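Side-chain contacts in binding domain (Hc) of Paraclostridial Mosquitocidal Protein 1 (PDB 6HOX), which probably recognises host nerve cells as the receptor-binding part of a botulinum-like neurotoxin that specifically targets Anopheles mosquitoes: residues 99-102 with 103-106; 111-114 with 115-118; 237-240 with 241-244; 387-390 with 391-394; 413-416 with 417-420. All coordinates share one frame; numbering follows the deposited sequence.

Contact 1: residues 99-102 with 103-106; sequences RLNK and NDFI
Lys102 O takes the backbone N-H of Phe105 at 2.9 Å, an i to i+3 bond that closes a 3-10 turn. One step earlier Asn101 O receives Asp104 N at 3.1 Å, and the same oxygen lies at the edge of the Phe105 ring, in its plane, 3.4 Å from CD1. The carboxylate of Asp104 bends back over the start of the turn: with CG anti to its own carbonyl carbon (chi1 -68°), OD2 comes within 3.1 Å of Asn101 N. That N-H arrives from above the carboxylate plane. Aspartate suits the place because its short acid reaches the N-H of Asn101 and would probably be favoured by the positive end of the turn. The Asn101 amide lies beside the carboxylate, crossing it at about a right angle, while its ND2 donates nearly straight to Arg99 O at 2.9 Å. A water joins the two side chains: it accepts from Asn101 ND2 and probably donates to Asp104 OD1, which also has a weak bond from Asn214. Leucine and phenylalanine supply the apolar flank, Leu100 CG lying obliquely 4.3 Å from Phe105 CE1, while Leu100 CD1 rests against Asp104 OD2. On the preceding residue, Arg99 NE and NH2 both grip Leu100 O from one face; NH1 reaches Lys445 O and the guanidinium makes a cation-pi contact with Trp444. The return of an acidic side chain to a backbone N-H three residues earlier is one half of the reciprocal capping-box pattern, here at the start of a 3-10 turn in a loop of the lectin-like N-terminal subdomain.

Contact 2: residues 111-114 with 115-118; sequences EYDL and VNNM
Leu114 and Val115 form a classic beta bulge, both facing Ile125 of strand 122-128, at the corner where the chain passes from strand 112-113 to strand 116-118. Their side chains lie on the side of that corner away from the Asp113-Asn116 pair, with Leu114 CG 4.0 Å from Val115 CG2. Branched, wholly apolar residues fit this buried position, and Val115 continues the packing onto Ile205 and Phe207.

The polar pair that bridges the corner is Asp113 and Asn116, whose CB atoms both head towards the other half of the turn. Asp113 keeps CG beside its own N (chi1 -64°), whereas Asn116 extends its amide away from N (chi1 178°), so that carboxylate and amide meet with their planes 67° apart. The other carboxylate oxygen, Asp113 OD1, makes a salt bridge with Lys124, so the acid also ties the end of strand 112-113 to strand 122-128. Asparagine is apt here because its amide both donates and accepts: OD1 takes the backbone N of Met118 at 2.8 Å, an Asx turn, while Asn116 ND2 gives its hydrogen to Asp113 OD2 at 2.9 Å from above the carboxylate plane.

Contact 3: residues 237-240 with 241-244; sequences EMLF and NSYF
At the close of helix 233-241, Phe244 CE2 lies over one face of the Phe240 ring, 3.7 Å from its CZ. The ring planes stand 58° apart, an oblique pairing. Beside it Leu239 and Tyr243 run alongside one another, Leu239 CD1 touching Tyr243 CE2 at 4.0 Å. Leu239 and Phe240 both hold CG anti to the backbone N (chi1 171° and 172°), while Tyr243 and Phe244 turn theirs beside N, which lets the later rings lean back onto the helix.

The backbone sets this spacing. Asn241 N still makes a helical bond to Glu237 O at 2.9 Å, but Tyr243 N bonds to Phe240 O, three residues back, so the helix tightens as it ends. Ser242 helps to finish it: its OG donates to Leu239 O at 2.7 Å, whereas its backbone N makes only weak bonds to Met238 O and Leu239 O. A small hydroxyl residue thus satisfies a carbonyl at the helix end.

Farther out, Tyr243 meets Trp94 edge-to-face and lies against His168, and Phe240 packs on the same two residues. The chemistry therefore divides: Leu239, Phe240 and Tyr243 fix the last turn to strands 89-96, 167-174 and 218-227, Phe244 faces the loop residues Arg58, Arg250 and Asp379, and the terminal carbonyls are met by a serine hydroxyl and by N-H groups in 3-10 fashion, as the chain leaves for the C-terminal subdomain.

Contact 4: residues 387-390 with 391-394; sequences IFEM and YRNG
Running almost antiparallel, 163° apart, the segments that hold Ile387 and Gly394 close the beta hairpin between strands 384-388 and 394-398 of the trefoil-like C-terminal subdomain. These two residues form a hydrogen-bonded antiparallel pair, Ile387 N to Gly394 O at 2.8 Å and Gly394 N to Ile387 O at 3.0 Å. Next to this pair Asn393 CA lies near Ile387 O, and the side chain of Asn393 replaces a backbone partner: its OD1 receives Glu389 N at 2.8 Å. Asparagine is well suited, since a short amide can imitate a strand carbonyl where the hairpin widens into its loop.

Within the loop Met390 and Tyr391 lie side by side, pointing the same way. Met390 CB sits over a face of the tyrosine ring in a CH-pi contact, 4.1 Å from the centroid, and its sulfur adds an oblique Met-aromatic contact.

The buried charge pair is Glu389 with Arg392. The arginine guanidinium also donates to Pro350 O and Glu357 O, so it links the loop to the neighbouring one. A bend at chi2 (-97°) carries the glutamate carboxylate back to Arg392, which grips it side-on, one nitrogen to each oxygen: NH2 to OE2 at 2.9 Å, NE to OE1 at 2.9 Å. Both oxygens lie near the guanidinium plane, while the carboxylate is turned 63° from it. From the opposite face of the carboxylate, Tyr391 N reaches the same Glu389 OE1 at 3.1 Å.

Contact 5: residues 413-416 with 417-420; sequences YSSG and WYLD
The N-cap of the short helix 416-420 is Ser415, whose OG accepts the backbone N-H of Tyr418 at 2.9 Å in a capping bond; the helix follows directly on strand 409-415 in the trefoil-like C-terminal subdomain. Serine is a common choice here, because its hydroxyl is short enough to turn back to a first-turn N-H that has no carbonyl of the helix to meet. The hydroxyl is set for this by chi1 of 174°, which swings OG opposite the serine's own N and over to the helix.

The backbone bonds then take up the helical pattern. Leu419 N goes to Ser415 O at 3.2 Å, so the serine serves the first turn with its carbonyl as well as its hydroxyl, and Asp420 N follows to Gly416 O at 3.0 Å.

The aromatic contacts make up the rest. Tyr418 turns its CG beside its backbone N (chi1 -65°), which lays one ring face against the capping serine. Tyr413, two residues before the cap, crosses Tyr418 at about a right angle, its OH 3.5 Å from Tyr418 CE2 in an oblique approach. A tyrosine suits position 418, offering a flat face to the serine and a hydroxyl that bonds to Lys432 NZ. Over one face of the ring, offset towards its rim, Ser415 OG lies 3.0 Å from Tyr418 CG.

Following the chain from the N terminus, the five contacts come in series, none nesting in or crossing another. Contact 1 shapes the loop after strand 89-96, and contact 2 turns the corner into strand 116-118; both belong to the lectin-like N-terminal subdomain, with centres about 19 Å apart. Contact 3 ends helix 233-241, where the chain passes on to the C-terminal subdomain, whose trefoil part holds contacts 4 and 5. Contact 4 closes a hairpin, and contact 5 ends a strand and starts a helix. These last two touch: Ser414 OG probably bonds to Arg392 O at 2.7 Å, tying hairpin loop to strand. Contacts 2 and 4 lie farthest apart, about 54 Å between centres.

Contact 1: residues 99-102 with 103-106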
loop_
_atom_site.group_PDB
_atom_site.type_symbol
_atom_site.label_atom_id
_atom_site.label_comp_id
_atom_site.label_asym_id
_atom_site.label_seq_id
_atom_site.Cartn_x
_atom_site.Cartn_y
_atom_site.Cartn_z
ATOM N N ARG A 99 2.854 10.390 -1.486
ATOM C CA ARG A 99 4.288 10.269 -1.522
ATOM C C ARG A 99 4.925 11.636 -1.297
ATOM O O ARG A 99 4.571 12.629 -1.928
ATOM C CB ARG A 99 4.812 9.732 -2.855
ATOM C CG ARG A 99 6.238 9.218 -2.740
ATOM C CD ARG A 99 7.038 9.512 -3.981
ATOM N NE ARG A 99 7.237 10.939 -4.141
ATOM C CZ ARG A 99 6.873 11.623 -5.211
ATOM N NH1 ARG A 99 6.392 10.988 -6.262
ATOM N NH2 ARG A 99 6.992 12.937 -5.223
ATOM N N LEU A 100 5.888 11.630 -0.387
ATOM C CA LEU A 100 6.676 12.776 -0.035
ATOM C C LEU A 100 7.052 13.603 -1.268
ATOM O O LEU A 100 7.695 13.099 -2.198
ATOM C CB LEU A 100 7.949 12.264 0.630
ATOM C CG LEU A 100 8.783 13.355 1.289
ATOM C CD1 LEU A 100 7.996 13.998 2.428
ATOM C CD2 LEU A 100 10.119 12.794 1.756
ATOM N N ASN A 101 6.722 14.886 -1.226
ATOM C CA ASN A 101 6.930 15.779 -2.349
ATOM C C ASN A 101 7.435 17.127 -1.817
ATOM O O ASN A 101 7.470 17.343 -0.600
ATOM C CB ASN A 101 5.661 15.888 -3.202
ATOM C CG ASN A 101 4.448 16.342 -2.421
ATOM O OD1 ASN A 101 4.234 17.540 -2.293
ATOM N ND2 ASN A 101 3.653 15.402 -1.903
ATOM N N LYS A 102 7.825 18.014 -2.744
ATOM C CA LYS A 102 8.414 19.309 -2.424
ATOM C C LYS A 102 7.398 20.167 -1.649
ATOM O O LYS A 102 7.773 20.863 -0.712
ATOM C CB LYS A 102 8.939 19.975 -3.701
ATOM C CG LYS A 102 10.244 19.372 -4.211
ATOM C CD LYS A 102 10.631 19.801 -5.615
ATOM C CE LYS A 102 11.922 19.158 -6.092
ATOM N NZ LYS A 102 12.436 19.796 -7.333
ATOM N N ASN A 103 6.108 20.073 -1.991
ATOM C CA ASN A 103 5.071 20.854 -1.289
ATOM C C ASN A 103 5.050 20.529 0.211
ATOM O O ASN A 103 4.709 21.412 0.999
ATOM C CB ASN A 103 3.667 20.656 -1.857
ATOM C CG ASN A 103 3.584 20.996 -3.324
ATOM O OD1 ASN A 103 4.311 20.421 -4.133
ATOM N ND2 ASN A 103 2.697 21.909 -3.678
ATOM N N ASP A 104 5.420 19.292 0.585
ATOM C CA ASP A 104 5.441 18.844 1.966
ATOM C C ASP A 104 6.556 19.501 2.788
ATOM O O ASP A 104 6.529 19.408 4.018
ATOM C CB ASP A 104 5.652 17.339 2.087
ATOM C CG ASP A 104 4.493 16.498 1.586
ATOM O OD1 ASP A 104 3.321 16.983 1.630
ATOM O OD2 ASP A 104 4.775 15.354 1.166
ATOM N N PHE A 105 7.547 20.119 2.133
ATOM C CA PHE A 105 8.740 20.614 2.836
ATOM C C PHE A 105 8.414 21.940 3.537
ATOM O O PHE A 105 9.130 22.350 4.445
ATOM C CB PHE A 105 9.944 20.665 1.890
ATOM C CG PHE A 105 10.733 19.380 1.821
ATOM C CD1 PHE A 105 10.243 18.279 1.140
ATOM C CD2 PHE A 105 11.962 19.260 2.458
ATOM C CE1 PHE A 105 10.965 17.096 1.084
ATOM C CE2 PHE A 105 12.688 18.078 2.400
ATOM C CZ PHE A 105 12.187 16.997 1.709
ATOM N N ILE A 106 7.304 22.577 3.146
ATOM C CA ILE A 106 6.782 23.746 3.836
ATOM C C ILE A 106 6.375 23.367 5.269
ATOM O O ILE A 106 6.230 24.238 6.099
ATOM C CB ILE A 106 5.608 24.389 3.073
ATOM C CG1 ILE A 106 5.343 25.814 3.566
ATOM C CG2 ILE A 106 4.348 23.542 3.171
ATOM C CD1 ILE A 106 4.198 26.510 2.865
HETATM O O HOH W 1 1.405 15.846 0.060
#

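Contact 2: residues 111-114 with 115-118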
loop_
_atom_site.group_PDB
_atom_site.type_symbol
_atom_site.label_atom_id
_atom_site.label_comp_id
_atom_site.label_asym_id
_atom_site.label_seq_id
_atom_site.Cartn_x
_atom_site.Cartn_y
_atom_site.Cartn_z
ATOM N N GLU A 111 4.799 18.965 13.151
ATOM C CA GLU A 111 3.745 17.955 13.367
ATOM C C GLU A 111 2.397 18.571 12.991
ATOM O O GLU A 111 2.117 19.659 13.426
ATOM C CB GLU A 111 3.541 17.564 14.832
ATOM C CG GLU A 111 4.563 16.626 15.405
ATOM C CD GLU A 111 4.196 16.077 16.780
ATOM O OE1 GLU A 111 2.992 16.066 17.126
ATOM O OE2 GLU A 111 5.113 15.632 17.489
ATOM N N TYR A 112 1.548 17.841 12.268
ATOM C CA TYR A 112 0.176 18.285 12.091
ATOM C C TYR A 112 -0.795 17.117 12.310
ATOM O O TYR A 112 -0.458 15.949 12.088
ATOM C CB TYR A 112 -0.006 19.031 10.769
ATOM C CG TYR A 112 0.341 18.283 9.503
ATOM C CD1 TYR A 112 -0.561 17.435 8.877
ATOM C CD2 TYR A 112 1.575 18.462 8.903
ATOM C CE1 TYR A 112 -0.238 16.775 7.698
ATOM C CE2 TYR A 112 1.920 17.805 7.729
ATOM C CZ TYR A 112 1.010 16.965 7.119
ATOM O OH TYR A 112 1.378 16.351 5.955
ATOM N N ASP A 113 -2.009 17.478 12.751
ATOM C CA ASP A 113 -3.046 16.544 13.193
ATOM C C ASP A 113 -3.640 15.791 11.998
ATOM O O ASP A 113 -3.768 16.331 10.880
ATOM C CB ASP A 113 -4.206 17.252 13.894
ATOM C CG ASP A 113 -3.862 17.966 15.195
ATOM O OD1 ASP A 113 -2.766 17.722 15.732
ATOM O OD2 ASP A 113 -4.710 18.766 15.657
ATOM N N LEU A 114 -4.003 14.538 12.259
ATOM C CA LEU A 114 -4.870 13.775 11.402
ATOM C C LEU A 114 -6.140 13.374 12.175
ATOM O O LEU A 114 -7.262 13.512 11.673
ATOM C CB LEU A 114 -4.100 12.549 10.920
ATOM C CG LEU A 114 -4.887 11.644 9.979
ATOM C CD1 LEU A 114 -5.374 12.414 8.756
ATOM C CD2 LEU A 114 -4.050 10.453 9.555
ATOM N N VAL A 115 -5.946 12.810 13.372
ATOM C CA VAL A 115 -7.017 12.403 14.258
ATOM C C VAL A 115 -6.656 12.913 15.653
ATOM O O VAL A 115 -5.574 12.626 16.143
ATOM C CB VAL A 115 -7.234 10.880 14.274
ATOM C CG1 VAL A 115 -8.506 10.531 15.028
ATOM C CG2 VAL A 115 -7.244 10.256 12.882
ATOM N N ASN A 116 -7.578 13.654 16.276
ATOM C CA ASN A 116 -7.264 14.455 17.445
ATOM C C ASN A 116 -8.346 14.218 18.501
ATOM O O ASN A 116 -9.529 14.394 18.228
ATOM C CB ASN A 116 -7.061 15.918 17.052
ATOM C CG ASN A 116 -6.770 16.801 18.244
ATOM O OD1 ASN A 116 -7.419 16.674 19.269
ATOM N ND2 ASN A 116 -5.803 17.691 18.121
ATOM N N ASN A 117 -7.921 13.706 19.665
ATOM C CA ASN A 117 -8.744 13.681 20.869
ATOM C C ASN A 117 -7.920 14.259 22.026
ATOM O O ASN A 117 -7.768 13.631 23.079
ATOM C CB ASN A 117 -9.272 12.290 21.231
ATOM C CG ASN A 117 -10.264 12.338 22.377
ATOM O OD1 ASN A 117 -10.228 11.509 23.288
ATOM N ND2 ASN A 117 -11.128 13.340 22.374
ATOM N N MET A 118 -7.400 15.466 21.800
ATOM C CA MET A 118 -6.540 16.174 22.727
ATOM C C MET A 118 -7.182 17.520 23.079
ATOM O O MET A 118 -7.469 18.329 22.197
ATOM C CB MET A 118 -5.180 16.440 22.085
ATOM C CG MET A 118 -4.175 17.055 23.027
ATOM S SD MET A 118 -3.579 15.850 24.207
ATOM C CE MET A 118 -2.383 14.980 23.185
#

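Contact 3: residues 237-240 with 241-244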
loop_
_atom_site.group_PDB
_atom_site.type_symbol
_atom_site.label_atom_id
_atom_site.label_comp_id
_atom_site.label_asym_id
_atom_site.label_seq_id
_atom_site.Cartn_x
_atom_site.Cartn_y
_atom_site.Cartn_z
ATOM N N GLU A 237 -1.153 -9.305 14.327
ATOM C CA GLU A 237 -0.814 -9.997 13.075
ATOM C C GLU A 237 -2.086 -10.583 12.451
ATOM O O GLU A 237 -2.338 -10.447 11.253
ATOM C CB GLU A 237 0.230 -11.083 13.338
ATOM C CG GLU A 237 0.826 -11.667 12.080
ATOM C CD GLU A 237 1.998 -12.587 12.352
ATOM O OE1 GLU A 237 1.805 -13.556 13.096
ATOM O OE2 GLU A 237 3.109 -12.298 11.865
ATOM N N MET A 238 -2.900 -11.220 13.289
ATOM C CA MET A 238 -4.168 -11.829 12.870
ATOM C C MET A 238 -5.111 -10.752 12.309
ATOM O O MET A 238 -5.770 -10.974 11.297
ATOM C CB MET A 238 -4.780 -12.531 14.085
ATOM C CG MET A 238 -6.153 -13.115 13.907
ATOM S SD MET A 238 -6.665 -13.942 15.469
ATOM C CE MET A 238 -5.262 -15.011 15.804
ATOM N N LEU A 239 -5.176 -9.587 12.974
ATOM C CA LEU A 239 -6.024 -8.478 12.511
ATOM C C LEU A 239 -5.560 -8.034 11.111
ATOM O O LEU A 239 -6.376 -7.840 10.174
ATOM C CB LEU A 239 -5.937 -7.326 13.514
ATOM C CG LEU A 239 -6.592 -6.013 13.073
ATOM C CD1 LEU A 239 -8.072 -6.215 12.832
ATOM C CD2 LEU A 239 -6.377 -4.924 14.106
ATOM N N PHE A 240 -4.242 -7.885 10.947
ATOM C CA PHE A 240 -3.694 -7.443 9.672
ATOM C C PHE A 240 -4.045 -8.454 8.574
ATOM O O PHE A 240 -4.508 -8.060 7.487
ATOM C CB PHE A 240 -2.190 -7.212 9.775
ATOM C CG PHE A 240 -1.520 -6.928 8.453
ATOM C CD1 PHE A 240 -1.679 -5.701 7.833
ATOM C CD2 PHE A 240 -0.725 -7.880 7.840
ATOM C CE1 PHE A 240 -1.067 -5.430 6.621
ATOM C CE2 PHE A 240 -0.111 -7.620 6.628
ATOM C CZ PHE A 240 -0.268 -6.388 6.026
ATOM N N ASN A 241 -3.816 -9.745 8.871
ATOM C CA ASN A 241 -4.038 -10.843 7.938
ATOM C C ASN A 241 -5.508 -10.914 7.519
ATOM O O ASN A 241 -5.810 -11.338 6.389
ATOM C CB ASN A 241 -3.575 -12.179 8.519
ATOM C CG ASN A 241 -2.072 -12.280 8.610
ATOM O OD1 ASN A 241 -1.347 -11.619 7.868
ATOM N ND2 ASN A 241 -1.586 -13.096 9.529
ATOM N N SER A 242 -6.412 -10.468 8.401
ATOM C CA SER A 242 -7.831 -10.614 8.166
ATOM C C SER A 242 -8.285 -9.705 7.021
ATOM O O SER A 242 -9.366 -9.899 6.480
ATOM C CB SER A 242 -8.633 -10.382 9.428
ATOM O OG SER A 242 -8.723 -9.003 9.760
ATOM N N TYR A 243 -7.474 -8.709 6.663
ATOM C CA TYR A 243 -7.793 -7.804 5.560
ATOM C C TYR A 243 -7.401 -8.385 4.192
ATOM O O TYR A 243 -7.672 -7.754 3.174
ATOM C CB TYR A 243 -7.120 -6.456 5.791
ATOM C CG TYR A 243 -7.754 -5.700 6.926
ATOM C CD1 TYR A 243 -9.045 -5.223 6.800
ATOM C CD2 TYR A 243 -7.092 -5.497 8.127
ATOM C CE1 TYR A 243 -9.659 -4.531 7.830
ATOM C CE2 TYR A 243 -7.694 -4.794 9.162
ATOM C CZ TYR A 243 -8.985 -4.321 9.015
ATOM O OH TYR A 243 -9.612 -3.646 10.026
ATOM N N PHE A 244 -6.790 -9.568 4.174
ATOM C CA PHE A 244 -6.321 -10.209 2.931
ATOM C C PHE A 244 -6.857 -11.648 2.846
ATOM O O PHE A 244 -6.139 -12.574 2.494
ATOM C CB PHE A 244 -4.791 -10.143 2.889
ATOM C CG PHE A 244 -4.245 -8.736 2.880
ATOM C CD1 PHE A 244 -4.214 -8.010 1.702
ATOM C CD2 PHE A 244 -3.813 -8.121 4.050
ATOM C CE1 PHE A 244 -3.726 -6.713 1.688
ATOM C CE2 PHE A 244 -3.322 -6.825 4.027
ATOM C CZ PHE A 244 -3.288 -6.125 2.848
#

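Contact 4: residues 387-390 with 391-394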
loop_
_atom_site.group_PDB
_atom_site.type_symbol
_atom_site.label_atom_id
_atom_site.label_comp_id
_atom_site.label_asym_id
_atom_site.label_seq_id
_atom_site.Cartn_x
_atom_site.Cartn_y
_atom_site.Cartn_z
ATOM N N ILE A 387 5.011 -19.028 -16.456
ATOM C CA ILE A 387 4.999 -19.334 -17.876
ATOM C C ILE A 387 4.836 -20.853 -18.017
ATOM O O ILE A 387 5.648 -21.611 -17.469
ATOM C CB ILE A 387 6.311 -18.881 -18.559
ATOM C CG1 ILE A 387 6.691 -17.426 -18.259
ATOM C CG2 ILE A 387 6.266 -19.171 -20.051
ATOM C CD1 ILE A 387 5.654 -16.426 -18.668
ATOM N N PHE A 388 3.802 -21.265 -18.755
ATOM C CA PHE A 388 3.518 -22.659 -19.093
ATOM C C PHE A 388 3.735 -22.822 -20.590
ATOM O O PHE A 388 2.985 -22.251 -21.374
ATOM C CB PHE A 388 2.064 -23.052 -18.811
ATOM C CG PHE A 388 1.731 -23.135 -17.349
ATOM C CD1 PHE A 388 1.939 -24.308 -16.643
ATOM C CD2 PHE A 388 1.242 -22.028 -16.673
ATOM C CE1 PHE A 388 1.663 -24.378 -15.290
ATOM C CE2 PHE A 388 0.966 -22.104 -15.317
ATOM C CZ PHE A 388 1.175 -23.277 -14.629
ATOM N N GLU A 389 4.766 -23.582 -20.961
ATOM C CA GLU A 389 5.125 -23.746 -22.364
ATOM C C GLU A 389 5.832 -25.090 -22.507
ATOM O O GLU A 389 6.513 -25.547 -21.593
ATOM C CB GLU A 389 5.996 -22.577 -22.839
ATOM C CG GLU A 389 6.121 -22.469 -24.350
ATOM C CD GLU A 389 7.349 -23.082 -25.016
ATOM O OE1 GLU A 389 8.343 -23.409 -24.322
ATOM O OE2 GLU A 389 7.318 -23.197 -26.254
ATOM N N MET A 390 5.666 -25.700 -23.678
ATOM C CA MET A 390 6.088 -27.074 -23.888
ATOM C C MET A 390 7.520 -27.287 -23.380
ATOM O O MET A 390 7.767 -28.210 -22.625
ATOM C CB MET A 390 6.000 -27.456 -25.367
ATOM C CG MET A 390 5.703 -28.924 -25.555
ATOM S SD MET A 390 4.908 -29.230 -27.132
ATOM C CE MET A 390 4.567 -30.984 -26.974
ATOM N N TYR A 391 8.451 -26.408 -23.758
ATOM C CA TYR A 391 9.861 -26.634 -23.463
ATOM C C TYR A 391 10.423 -25.649 -22.437
ATOM O O TYR A 391 11.519 -25.865 -21.995
ATOM C CB TYR A 391 10.696 -26.528 -24.739
ATOM C CG TYR A 391 10.193 -27.421 -25.841
ATOM C CD1 TYR A 391 10.303 -28.801 -25.750
ATOM C CD2 TYR A 391 9.563 -26.884 -26.951
ATOM C CE1 TYR A 391 9.817 -29.627 -26.755
ATOM C CE2 TYR A 391 9.078 -27.694 -27.961
ATOM C CZ TYR A 391 9.199 -29.068 -27.861
ATOM O OH TYR A 391 8.702 -29.846 -28.861
ATOM N N ARG A 392 9.700 -24.575 -22.095
ATOM C CA ARG A 392 10.310 -23.461 -21.359
ATOM C C ARG A 392 9.398 -22.987 -20.217
ATOM O O ARG A 392 9.234 -21.792 -19.984
ATOM C CB ARG A 392 10.653 -22.334 -22.334
ATOM C CG ARG A 392 11.760 -22.687 -23.323
ATOM C CD ARG A 392 11.788 -21.759 -24.526
ATOM N NE ARG A 392 10.629 -21.927 -25.393
ATOM C CZ ARG A 392 10.479 -21.314 -26.567
ATOM N NH1 ARG A 392 11.411 -20.477 -26.995
ATOM N NH2 ARG A 392 9.411 -21.539 -27.308
ATOM N N ASN A 393 8.862 -23.940 -19.454
ATOM C CA ASN A 393 8.147 -23.625 -18.215
ATOM C C ASN A 393 9.087 -22.844 -17.305
ATOM O O ASN A 393 10.257 -23.170 -17.237
ATOM C CB ASN A 393 7.700 -24.875 -17.469
ATOM C CG ASN A 393 6.633 -25.639 -18.211
ATOM O OD1 ASN A 393 5.753 -25.049 -18.826
ATOM N ND2 ASN A 393 6.716 -26.954 -18.158
ATOM N N GLY A 394 8.563 -21.820 -16.629
ATOM C CA GLY A 394 9.371 -21.053 -15.670
ATOM C C GLY A 394 8.587 -19.938 -14.997
ATOM O O GLY A 394 7.398 -19.787 -15.204
#

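Contact 5: residues 413-416 with 417-420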
loop_
_atom_site.group_PDB
_atom_site.type_symbol
_atom_site.label_atom_id
_atom_site.label_comp_id
_atom_site.label_asym_id
_atom_site.label_seq_id
_atom_site.Cartn_x
_atom_site.Cartn_y
_atom_site.Cartn_z
ATOM N N TYR A 413 12.714 -13.122 -19.239
ATOM C CA TYR A 413 12.849 -14.531 -19.617
ATOM C C TYR A 413 12.058 -15.441 -18.667
ATOM O O TYR A 413 11.707 -15.066 -17.524
ATOM C CB TYR A 413 14.332 -14.913 -19.726
ATOM C CG TYR A 413 15.004 -15.303 -18.438
ATOM C CD1 TYR A 413 15.312 -14.346 -17.478
ATOM C CD2 TYR A 413 15.338 -16.624 -18.173
ATOM C CE1 TYR A 413 15.899 -14.694 -16.271
ATOM C CE2 TYR A 413 15.936 -16.987 -16.975
ATOM C CZ TYR A 413 16.223 -16.017 -16.027
ATOM O OH TYR A 413 16.839 -16.347 -14.856
ATOM N N SER A 414 11.759 -16.647 -19.167
ATOM C CA SER A 414 11.121 -17.705 -18.393
ATOM C C SER A 414 12.178 -18.569 -17.691
ATOM O O SER A 414 12.834 -19.362 -18.348
ATOM C CB SER A 414 10.248 -18.538 -19.265
ATOM O OG SER A 414 9.714 -19.612 -18.519
ATOM N N SER A 415 12.309 -18.428 -16.363
ATOM C CA SER A 415 13.327 -19.157 -15.573
ATOM C C SER A 415 12.754 -20.478 -15.052
ATOM O O SER A 415 11.935 -20.489 -14.132
ATOM C CB SER A 415 13.874 -18.348 -14.412
ATOM O OG SER A 415 14.742 -19.157 -13.599
ATOM N N GLY A 416 13.215 -21.579 -15.655
ATOM C CA GLY A 416 12.924 -22.930 -15.192
ATOM C C GLY A 416 13.577 -23.193 -13.850
ATOM O O GLY A 416 12.974 -23.801 -12.992
ATOM N N TRP A 417 14.796 -22.669 -13.655
ATOM C CA TRP A 417 15.532 -22.844 -12.392
ATOM C C TRP A 417 14.766 -22.208 -11.219
ATOM O O TRP A 417 14.630 -22.810 -10.177
ATOM C CB TRP A 417 16.950 -22.276 -12.483
ATOM C CG TRP A 417 17.728 -22.524 -11.230
ATOM C CD1 TRP A 417 18.008 -21.630 -10.242
ATOM C CD2 TRP A 417 18.290 -23.773 -10.812
ATOM N NE1 TRP A 417 18.694 -22.245 -9.233
ATOM C CE2 TRP A 417 18.881 -23.560 -9.550
ATOM C CE3 TRP A 417 18.321 -25.059 -11.362
ATOM C CZ2 TRP A 417 19.517 -24.574 -8.839
ATOM C CZ3 TRP A 417 18.943 -26.065 -10.657
ATOM C CH2 TRP A 417 19.542 -25.822 -9.416
ATOM N N TYR A 418 14.306 -20.970 -11.394
ATOM C CA TYR A 418 13.582 -20.266 -10.317
ATOM C C TYR A 418 12.270 -20.986 -10.018
ATOM O O TYR A 418 11.856 -21.072 -8.865
ATOM C CB TYR A 418 13.327 -18.802 -10.665
ATOM C CG TYR A 418 14.571 -17.971 -10.802
ATOM C CD1 TYR A 418 15.793 -18.436 -10.346
ATOM C CD2 TYR A 418 14.532 -16.713 -11.384
ATOM C CE1 TYR A 418 16.945 -17.690 -10.486
ATOM C CE2 TYR A 418 15.684 -15.958 -11.540
ATOM C CZ TYR A 418 16.892 -16.447 -11.075
ATOM O OH TYR A 418 18.049 -15.743 -11.200
ATOM N N LEU A 419 11.614 -21.487 -11.058
ATOM C CA LEU A 419 10.371 -22.217 -10.846
ATOM C C LEU A 419 10.633 -23.448 -9.972
ATOM O O LEU A 419 10.016 -23.593 -8.925
ATOM C CB LEU A 419 9.767 -22.622 -12.187
ATOM C CG LEU A 419 8.497 -23.466 -12.098
ATOM C CD1 LEU A 419 7.365 -22.688 -11.429
ATOM C CD2 LEU A 419 8.077 -23.921 -13.487
ATOM N N ASP A 420 11.557 -24.315 -10.404
ATOM C CA ASP A 420 11.753 -25.608 -9.747
ATOM C C ASP A 420 12.351 -25.443 -8.342
ATOM O O ASP A 420 12.099 -26.272 -7.482
ATOM C CB ASP A 420 12.659 -26.540 -10.564
ATOM C CG ASP A 420 12.110 -26.926 -11.927
ATOM O OD1 ASP A 420 10.879 -26.782 -12.137
ATOM O OD2 ASP A 420 12.928 -27.327 -12.789
#